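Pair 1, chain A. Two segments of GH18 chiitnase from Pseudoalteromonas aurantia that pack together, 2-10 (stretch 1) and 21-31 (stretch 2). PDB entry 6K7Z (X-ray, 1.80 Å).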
# COMPACT_ATOMS: atom_id res chain seq x y z
N SER A 2 1.30 -16.60 -2.15
CA SER A 2 1.43 -15.25 -2.60
C SER A 2 0.08 -14.62 -2.49
O SER A 2 -0.91 -15.28 -2.48
CB SER A 2 1.81 -15.24 -4.03
OG SER A 2 0.87 -16.00 -4.68
N LYS A 3 0.05 -13.30 -2.43
CA LYS A 3 -1.18 -12.55 -2.23
C LYS A 3 -1.39 -11.62 -3.41
O LYS A 3 -0.44 -11.20 -3.96
CB LYS A 3 -0.99 -11.63 -1.04
CG LYS A 3 -1.06 -12.22 0.34
CD LYS A 3 -0.67 -11.19 1.38
CE LYS A 3 -0.40 -11.81 2.73
NZ LYS A 3 0.37 -13.04 2.71
N THR A 4 -2.63 -11.30 -3.72
CA THR A 4 -3.01 -10.36 -4.77
C THR A 4 -3.69 -9.18 -4.08
O THR A 4 -4.54 -9.37 -3.30
CB THR A 4 -3.85 -10.98 -5.87
OG1 THR A 4 -4.93 -11.66 -5.32
CG2 THR A 4 -2.96 -11.91 -6.66
N ILE A 5 -3.23 -7.98 -4.42
CA ILE A 5 -3.65 -6.77 -3.74
C ILE A 5 -3.99 -5.72 -4.79
O ILE A 5 -3.30 -5.61 -5.81
CB ILE A 5 -2.55 -6.29 -2.78
CG1 ILE A 5 -2.21 -7.41 -1.80
CG2 ILE A 5 -2.98 -5.01 -2.03
CD1 ILE A 5 -1.25 -7.04 -0.75
N THR A 6 -5.05 -4.94 -4.55
CA THR A 6 -5.35 -3.83 -5.44
C THR A 6 -5.77 -2.64 -4.61
O THR A 6 -6.26 -2.78 -3.49
CB THR A 6 -6.43 -4.19 -6.47
OG1 THR A 6 -6.60 -3.10 -7.40
CG2 THR A 6 -7.77 -4.53 -5.80
N TYR A 7 -5.58 -1.45 -5.18
CA TYR A 7 -6.11 -0.21 -4.63
C TYR A 7 -7.40 0.18 -5.34
O TYR A 7 -7.51 0.09 -6.57
CB TYR A 7 -5.12 0.94 -4.76
CG TYR A 7 -3.98 0.87 -3.79
CD1 TYR A 7 -2.88 0.05 -4.05
CD2 TYR A 7 -4.00 1.60 -2.62
CE1 TYR A 7 -1.84 -0.05 -3.17
CE2 TYR A 7 -2.94 1.51 -1.71
CZ TYR A 7 -1.87 0.69 -2.01
OH TYR A 7 -0.82 0.58 -1.14
N TYR A 8 -8.39 0.63 -4.57
CA TYR A 8 -9.64 1.11 -5.12
C TYR A 8 -9.72 2.61 -4.84
O TYR A 8 -9.94 3.02 -3.70
CB TYR A 8 -10.82 0.36 -4.53
CG TYR A 8 -12.14 0.69 -5.19
CD1 TYR A 8 -12.52 0.05 -6.35
CD2 TYR A 8 -13.01 1.64 -4.66
CE1 TYR A 8 -13.72 0.31 -6.97
CE2 TYR A 8 -14.23 1.92 -5.29
CZ TYR A 8 -14.57 1.25 -6.45
OH TYR A 8 -15.77 1.49 -7.11
N ASN A 9 -9.54 3.42 -5.89
CA ASN A 9 -9.69 4.87 -5.80
C ASN A 9 -10.76 5.32 -6.79
O ASN A 9 -11.82 5.76 -6.36
CB ASN A 9 -8.35 5.55 -6.05
CG ASN A 9 -8.40 7.07 -5.84
OD1 ASN A 9 -8.18 7.83 -6.77
ND2 ASN A 9 -8.68 7.50 -4.61
N SER A 10 -10.51 5.20 -8.10
CA SER A 10 -11.55 5.47 -9.09
C SER A 10 -12.70 4.48 -8.96
O SER A 10 -12.49 3.29 -8.68
CB SER A 10 -10.97 5.38 -10.50
OG SER A 10 -12.01 5.17 -11.45
N LEU A 21 -13.39 -11.83 -7.87
CA LEU A 21 -12.11 -11.89 -8.54
C LEU A 21 -11.05 -12.42 -7.58
O LEU A 21 -11.26 -12.44 -6.36
CB LEU A 21 -11.73 -10.49 -9.06
CG LEU A 21 -12.62 -10.14 -10.25
CD1 LEU A 21 -12.50 -8.65 -10.56
CD2 LEU A 21 -12.24 -10.99 -11.46
N PRO A 22 -9.94 -12.88 -8.09
CA PRO A 22 -8.94 -13.53 -7.22
C PRO A 22 -8.02 -12.53 -6.52
O PRO A 22 -6.79 -12.57 -6.66
CB PRO A 22 -8.19 -14.44 -8.21
CG PRO A 22 -8.26 -13.71 -9.50
CD PRO A 22 -9.60 -13.03 -9.52
N TYR A 23 -8.63 -11.61 -5.78
CA TYR A 23 -7.91 -10.70 -4.89
C TYR A 23 -7.94 -11.23 -3.47
O TYR A 23 -8.94 -11.79 -3.02
CB TYR A 23 -8.51 -9.29 -4.89
CG TYR A 23 -8.16 -8.50 -6.13
CD1 TYR A 23 -6.85 -8.09 -6.36
CD2 TYR A 23 -9.14 -8.15 -7.06
CE1 TYR A 23 -6.52 -7.37 -7.50
CE2 TYR A 23 -8.83 -7.43 -8.19
CZ TYR A 23 -7.52 -7.04 -8.41
OH TYR A 23 -7.21 -6.32 -9.54
N ASP A 24 -6.84 -11.03 -2.75
CA ASP A 24 -6.82 -11.31 -1.33
C ASP A 24 -7.07 -10.07 -0.49
O ASP A 24 -7.68 -10.18 0.58
CB ASP A 24 -5.49 -11.93 -0.93
CG ASP A 24 -5.24 -13.25 -1.61
OD1 ASP A 24 -6.12 -14.14 -1.51
OD2 ASP A 24 -4.19 -13.39 -2.26
N VAL A 25 -6.64 -8.91 -0.96
CA VAL A 25 -6.70 -7.67 -0.18
C VAL A 25 -7.12 -6.54 -1.10
O VAL A 25 -6.59 -6.39 -2.21
CB VAL A 25 -5.34 -7.34 0.46
CG1 VAL A 25 -5.45 -6.08 1.31
CG2 VAL A 25 -4.81 -8.50 1.28
N VAL A 26 -8.05 -5.71 -0.63
CA VAL A 26 -8.43 -4.50 -1.33
C VAL A 26 -8.14 -3.33 -0.41
O VAL A 26 -8.63 -3.29 0.73
CB VAL A 26 -9.91 -4.52 -1.74
CG1 VAL A 26 -10.33 -3.15 -2.24
CG2 VAL A 26 -10.13 -5.59 -2.81
N ASN A 27 -7.34 -2.38 -0.90
CA ASN A 27 -7.02 -1.15 -0.17
C ASN A 27 -7.94 -0.04 -0.66
O ASN A 27 -7.86 0.36 -1.82
CB ASN A 27 -5.57 -0.72 -0.39
CG ASN A 27 -4.56 -1.75 0.06
OD1 ASN A 27 -4.81 -2.51 0.99
ND2 ASN A 27 -3.39 -1.76 -0.58
N LEU A 28 -8.81 0.46 0.22
CA LEU A 28 -9.65 1.59 -0.15
C LEU A 28 -8.83 2.87 -0.05
O LEU A 28 -8.26 3.17 1.01
CB LEU A 28 -10.89 1.65 0.74
CG LEU A 28 -11.64 0.33 0.87
CD1 LEU A 28 -12.76 0.45 1.89
CD2 LEU A 28 -12.20 -0.10 -0.50
N ALA A 29 -8.78 3.63 -1.13
CA ALA A 29 -7.97 4.85 -1.20
C ALA A 29 -8.85 6.09 -1.42
O ALA A 29 -9.58 6.13 -2.41
CB ALA A 29 -6.96 4.72 -2.34
N PHE A 30 -8.77 7.13 -0.59
CA PHE A 30 -7.86 7.28 0.53
C PHE A 30 -8.55 7.92 1.73
O PHE A 30 -9.60 8.55 1.63
CB PHE A 30 -6.67 8.19 0.19
CG PHE A 30 -5.70 7.61 -0.79
CD1 PHE A 30 -4.79 6.65 -0.40
CD2 PHE A 30 -5.67 8.06 -2.10
CE1 PHE A 30 -3.87 6.12 -1.31
CE2 PHE A 30 -4.76 7.54 -3.02
CZ PHE A 30 -3.86 6.57 -2.62
N LEU A 31 -7.89 7.79 2.87
CA LEU A 31 -8.15 8.61 4.04
C LEU A 31 -6.91 9.47 4.24
O LEU A 31 -5.79 8.95 4.16
CB LEU A 31 -8.43 7.73 5.26
CG LEU A 31 -8.81 8.38 6.59
CD1 LEU A 31 -10.18 9.03 6.49
CD2 LEU A 31 -8.78 7.32 7.68
O HOH W 1 -12.27 5.44 -3.23

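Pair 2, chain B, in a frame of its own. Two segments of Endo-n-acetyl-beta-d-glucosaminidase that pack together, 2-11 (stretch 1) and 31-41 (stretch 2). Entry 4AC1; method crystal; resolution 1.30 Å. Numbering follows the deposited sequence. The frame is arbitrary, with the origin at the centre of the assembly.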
# COMPACT_ATOMS: atom_id res chain seq x y z
N LEU B 2 4.58 5.43 14.92
CA LEU B 2 5.62 5.29 13.92
C LEU B 2 6.80 4.55 14.54
O LEU B 2 7.09 4.71 15.74
CB LEU B 2 6.08 6.67 13.46
CG LEU B 2 5.01 7.58 12.85
CD1 LEU B 2 5.63 8.89 12.46
CD2 LEU B 2 4.32 6.94 11.64
N PRO B 3 7.52 3.75 13.74
CA PRO B 3 7.36 3.54 12.31
C PRO B 3 6.33 2.46 11.97
O PRO B 3 6.19 1.47 12.69
CB PRO B 3 8.75 3.07 11.88
CG PRO B 3 9.24 2.31 13.06
CD PRO B 3 8.73 3.08 14.25
N ARG B 4 5.63 2.66 10.86
CA ARG B 4 4.71 1.65 10.35
C ARG B 4 5.49 0.52 9.69
O ARG B 4 6.58 0.75 9.13
CB ARG B 4 3.75 2.26 9.33
CG ARG B 4 3.01 3.49 9.86
CD ARG B 4 2.13 4.08 8.78
NE ARG B 4 1.57 5.39 9.13
CZ ARG B 4 2.16 6.56 8.87
NH1 ARG B 4 3.36 6.60 8.32
NH2 ARG B 4 1.55 7.70 9.17
N LEU B 5 4.97 -0.70 9.80
CA LEU B 5 5.46 -1.83 9.02
C LEU B 5 4.28 -2.40 8.28
O LEU B 5 3.34 -2.93 8.90
CB LEU B 5 6.11 -2.90 9.91
CG LEU B 5 6.60 -4.16 9.17
CD1 LEU B 5 7.62 -3.82 8.06
CD2 LEU B 5 7.17 -5.19 10.13
N ILE B 6 4.33 -2.28 6.96
CA ILE B 6 3.18 -2.53 6.10
C ILE B 6 3.54 -3.63 5.13
O ILE B 6 4.61 -3.59 4.52
CB ILE B 6 2.86 -1.26 5.31
CG1 ILE B 6 2.48 -0.11 6.25
CG2 ILE B 6 1.77 -1.51 4.25
CD1 ILE B 6 3.03 1.23 5.85
N VAL B 7 2.68 -4.62 4.99
CA VAL B 7 2.90 -5.72 4.04
C VAL B 7 1.72 -5.81 3.08
O VAL B 7 0.55 -5.89 3.51
CB VAL B 7 3.04 -7.07 4.77
CG1 VAL B 7 2.98 -8.25 3.78
CG2 VAL B 7 4.33 -7.09 5.58
N TYR B 8 2.02 -5.75 1.78
CA TYR B 8 1.03 -6.01 0.74
C TYR B 8 0.87 -7.51 0.54
O TYR B 8 1.86 -8.26 0.46
CB TYR B 8 1.47 -5.38 -0.57
CG TYR B 8 1.31 -3.87 -0.68
CD1 TYR B 8 2.32 -3.00 -0.28
CD2 TYR B 8 0.14 -3.32 -1.20
CE1 TYR B 8 2.16 -1.61 -0.39
CE2 TYR B 8 -0.03 -1.95 -1.32
CZ TYR B 8 0.99 -1.10 -0.91
OH TYR B 8 0.84 0.27 -1.03
N PHE B 9 -0.39 -7.94 0.44
CA PHE B 9 -0.77 -9.34 0.36
C PHE B 9 -1.63 -9.50 -0.90
O PHE B 9 -2.86 -9.32 -0.85
CB PHE B 9 -1.55 -9.70 1.64
CG PHE B 9 -1.87 -11.18 1.80
CD1 PHE B 9 -0.92 -12.07 2.30
CD2 PHE B 9 -3.14 -11.65 1.49
CE1 PHE B 9 -1.23 -13.43 2.45
CE2 PHE B 9 -3.46 -13.00 1.64
CZ PHE B 9 -2.51 -13.89 2.12
N GLN B 10 -0.97 -9.75 -2.04
CA GLN B 10 -1.66 -9.90 -3.34
C GLN B 10 -1.84 -11.36 -3.73
O GLN B 10 -2.93 -11.77 -4.13
CB GLN B 10 -0.94 -9.16 -4.47
CG GLN B 10 -1.83 -9.08 -5.71
CD GLN B 10 -1.13 -8.52 -6.91
OE1 GLN B 10 -0.28 -9.17 -7.52
NE2 GLN B 10 -1.50 -7.31 -7.29
N THR B 11 -0.76 -12.12 -3.61
CA THR B 11 -0.77 -13.56 -3.88
C THR B 11 -1.34 -14.23 -2.65
O THR B 11 -0.72 -14.23 -1.57
CB THR B 11 0.63 -14.08 -4.20
OG1 THR B 11 1.14 -13.38 -5.33
CG2 THR B 11 0.61 -15.58 -4.53
N ILE B 31 7.79 -9.68 15.43
CA ILE B 31 7.21 -8.95 14.30
C ILE B 31 6.31 -7.86 14.83
O ILE B 31 5.45 -8.11 15.70
CB ILE B 31 6.41 -9.88 13.36
CG1 ILE B 31 7.30 -11.04 12.86
CG2 ILE B 31 5.86 -9.09 12.17
CD1 ILE B 31 6.57 -12.04 12.01
N ALA B 32 6.51 -6.63 14.35
CA ALA B 32 5.64 -5.52 14.73
C ALA B 32 4.90 -5.02 13.51
O ALA B 32 5.10 -3.89 13.05
CB ALA B 32 6.45 -4.40 15.40
N LEU B 33 4.06 -5.89 12.94
CA LEU B 33 3.28 -5.52 11.78
C LEU B 33 2.21 -4.52 12.18
O LEU B 33 1.48 -4.78 13.13
CB LEU B 33 2.60 -6.75 11.19
CG LEU B 33 1.84 -6.53 9.88
CD1 LEU B 33 2.81 -6.28 8.75
CD2 LEU B 33 0.96 -7.71 9.57
N THR B 34 2.13 -3.38 11.50
CA THR B 34 1.07 -2.42 11.82
C THR B 34 -0.09 -2.46 10.82
O THR B 34 -1.21 -2.18 11.20
CB THR B 34 1.62 -0.99 11.95
OG1 THR B 34 2.23 -0.61 10.72
CG2 THR B 34 2.64 -0.91 13.07
N HIS B 35 0.19 -2.81 9.56
CA HIS B 35 -0.83 -2.77 8.51
C HIS B 35 -0.66 -3.93 7.55
O HIS B 35 0.47 -4.21 7.13
CB HIS B 35 -0.71 -1.46 7.71
CG HIS B 35 -0.91 -0.25 8.55
ND1 HIS B 35 0.09 0.29 9.33
CD2 HIS B 35 -2.02 0.49 8.79
CE1 HIS B 35 -0.39 1.32 10.00
NE2 HIS B 35 -1.67 1.46 9.70
N LEU B 36 -1.77 -4.56 7.17
CA LEU B 36 -1.79 -5.60 6.16
C LEU B 36 -2.71 -5.08 5.06
O LEU B 36 -3.88 -4.76 5.34
CB LEU B 36 -2.32 -6.92 6.75
CG LEU B 36 -2.27 -8.22 5.93
CD1 LEU B 36 -3.27 -8.26 4.78
CD2 LEU B 36 -0.85 -8.58 5.44
N ILE B 37 -2.20 -4.98 3.83
CA ILE B 37 -2.96 -4.44 2.71
C ILE B 37 -3.35 -5.57 1.75
O ILE B 37 -2.51 -6.12 1.03
CB ILE B 37 -2.20 -3.29 1.97
CG1 ILE B 37 -1.80 -2.19 2.96
CG2 ILE B 37 -3.09 -2.72 0.85
CD1 ILE B 37 -1.09 -1.00 2.35
N VAL B 38 -4.64 -5.94 1.78
CA VAL B 38 -5.21 -6.96 0.90
C VAL B 38 -5.40 -6.32 -0.48
O VAL B 38 -5.98 -5.25 -0.60
CB VAL B 38 -6.55 -7.48 1.45
CG1 VAL B 38 -7.22 -8.47 0.47
CG2 VAL B 38 -6.33 -8.14 2.81
N CYS B 39 -4.91 -7.00 -1.51
CA CYS B 39 -4.86 -6.41 -2.84
C CYS B 39 -4.79 -7.51 -3.92
O CYS B 39 -4.57 -8.66 -3.58
CB CYS B 39 -3.65 -5.46 -2.96
SG CYS B 39 -2.02 -6.22 -2.70
N SER B 40 -4.98 -7.18 -5.20
CA SER B 40 -5.39 -5.86 -5.68
C SER B 40 -6.86 -5.89 -6.07
O SER B 40 -7.30 -6.72 -6.87
CB SER B 40 -4.57 -5.44 -6.90
OG SER B 40 -3.20 -5.33 -6.56
N PHE B 41 -7.63 -4.96 -5.51
CA PHE B 41 -9.00 -4.74 -5.95
C PHE B 41 -8.99 -4.07 -7.33
O PHE B 41 -8.10 -3.27 -7.65
CB PHE B 41 -9.78 -3.90 -4.93
CG PHE B 41 -10.13 -4.64 -3.66
CD1 PHE B 41 -11.32 -5.36 -3.57
CD2 PHE B 41 -9.27 -4.62 -2.57
CE1 PHE B 41 -11.65 -6.05 -2.39
CE2 PHE B 41 -9.60 -5.31 -1.39
CZ PHE B 41 -10.79 -6.02 -1.30
O HOH W 2 6.54 -1.43 13.25

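The sharpest difference lies where the second strand is about to begin, at the matched positions Thr4(A) and Leu5(B). In pair 1 this residue is polar and ties itself to the incoming loop: Thr4(A) OG1 donates a very short hydrogen bond of 2.5 Å to Pro22(A) O. In pair 2 it is apolar, and Leu5(B) CB merely lies 3.4 Å from Ala32(B) O. In pair 2, water 2 links Ala32(B) O to stretch 1, donating to Ala32(B) O at 2.9 Å and to Pro3(B) O at 3.0 Å.

Beneath this difference the backbones are nearly the same, superposing at 0.4 Å over 14 central residues. Each pair sets two parallel strands side by side, their axes 4.7 Å apart at closest approach and inclined by 21° in pair 1 and 22° in pair 2. The ladder repeats rung for rung. Thr6(A) N donates to Val25(A) O at 3.2 Å, as Val7(B) N does to His35(B) O at 3.1 Å; Asn27(A) N reaches Thr6(A) O at 2.8 Å, and Ile37(B) N reaches Val7(B) O at 2.9 Å. Each ladder starts with a forked acceptor: Thr4(A) O takes Asp24(A) N at 2.9 Å and Val25(A) N at 3.2 Å, while Leu5(B) O takes Thr34(B) N and His35(B) N at the same two distances.

The residue before the second strand also sends a side-chain oxygen back to the first. Asp24(A) OD2 accepts from Thr4(A) N at 3.0 Å, and at the matched position Thr34(B) OG1 accepts from Leu5(B) N at 2.9 Å. The rule asks for an acceptor within reach; a carboxylate and a hydroxyl both supply it. The hydroxyl has a further hydrogen bond, 2.7 Å from Thr34(B) OG1 to His35(B) ND1.

On the face bearing the matched tyrosines, Tyr7(A) and Tyr8(B) share the m rotamer and a covered ring face. Asn27(A) CB sits 3.9 Å from the Tyr7(A) ring centroid; in pair 2 the methyl Ile37(B) CD1 sits 4.1 Å from that of Tyr8(B). Amide and branched alkyl chain thus fill one site, both with chi1 at m. At the ring edge, Ala29(A) CB lies 4.3 Å from Tyr7(A) CD2, whereas the bulkier Cys39(B) SG approaches Tyr8(B) CD2 to 3.9 Å.

Beside Thr6(A) and Val7(B), an aromatic partner in pair 1 gives way to an aliphatic one in pair 2. Thr6(A) CG2 lies over the Tyr23(A) ring, 3.6 Å from its centroid; at the matched positions Val7(B) CG2 meets Leu33(B) CD1 at 3.6 Å, two methyl groups in place of a methyl on a ring.

Just past the end of the first strand, an amide side chain reaches across in each pair. Asn9(A) ND2 donates to the backbone at Ala29(A) O, 2.7 Å away; the longer Gln10(B) sends NE2 to a side chain, Ser40(B) OG, also at 2.7 Å. The two pairs share one register with partly different side chains, and the two stretches bury 817 Å² in pair 1 and 804 Å² in pair 2.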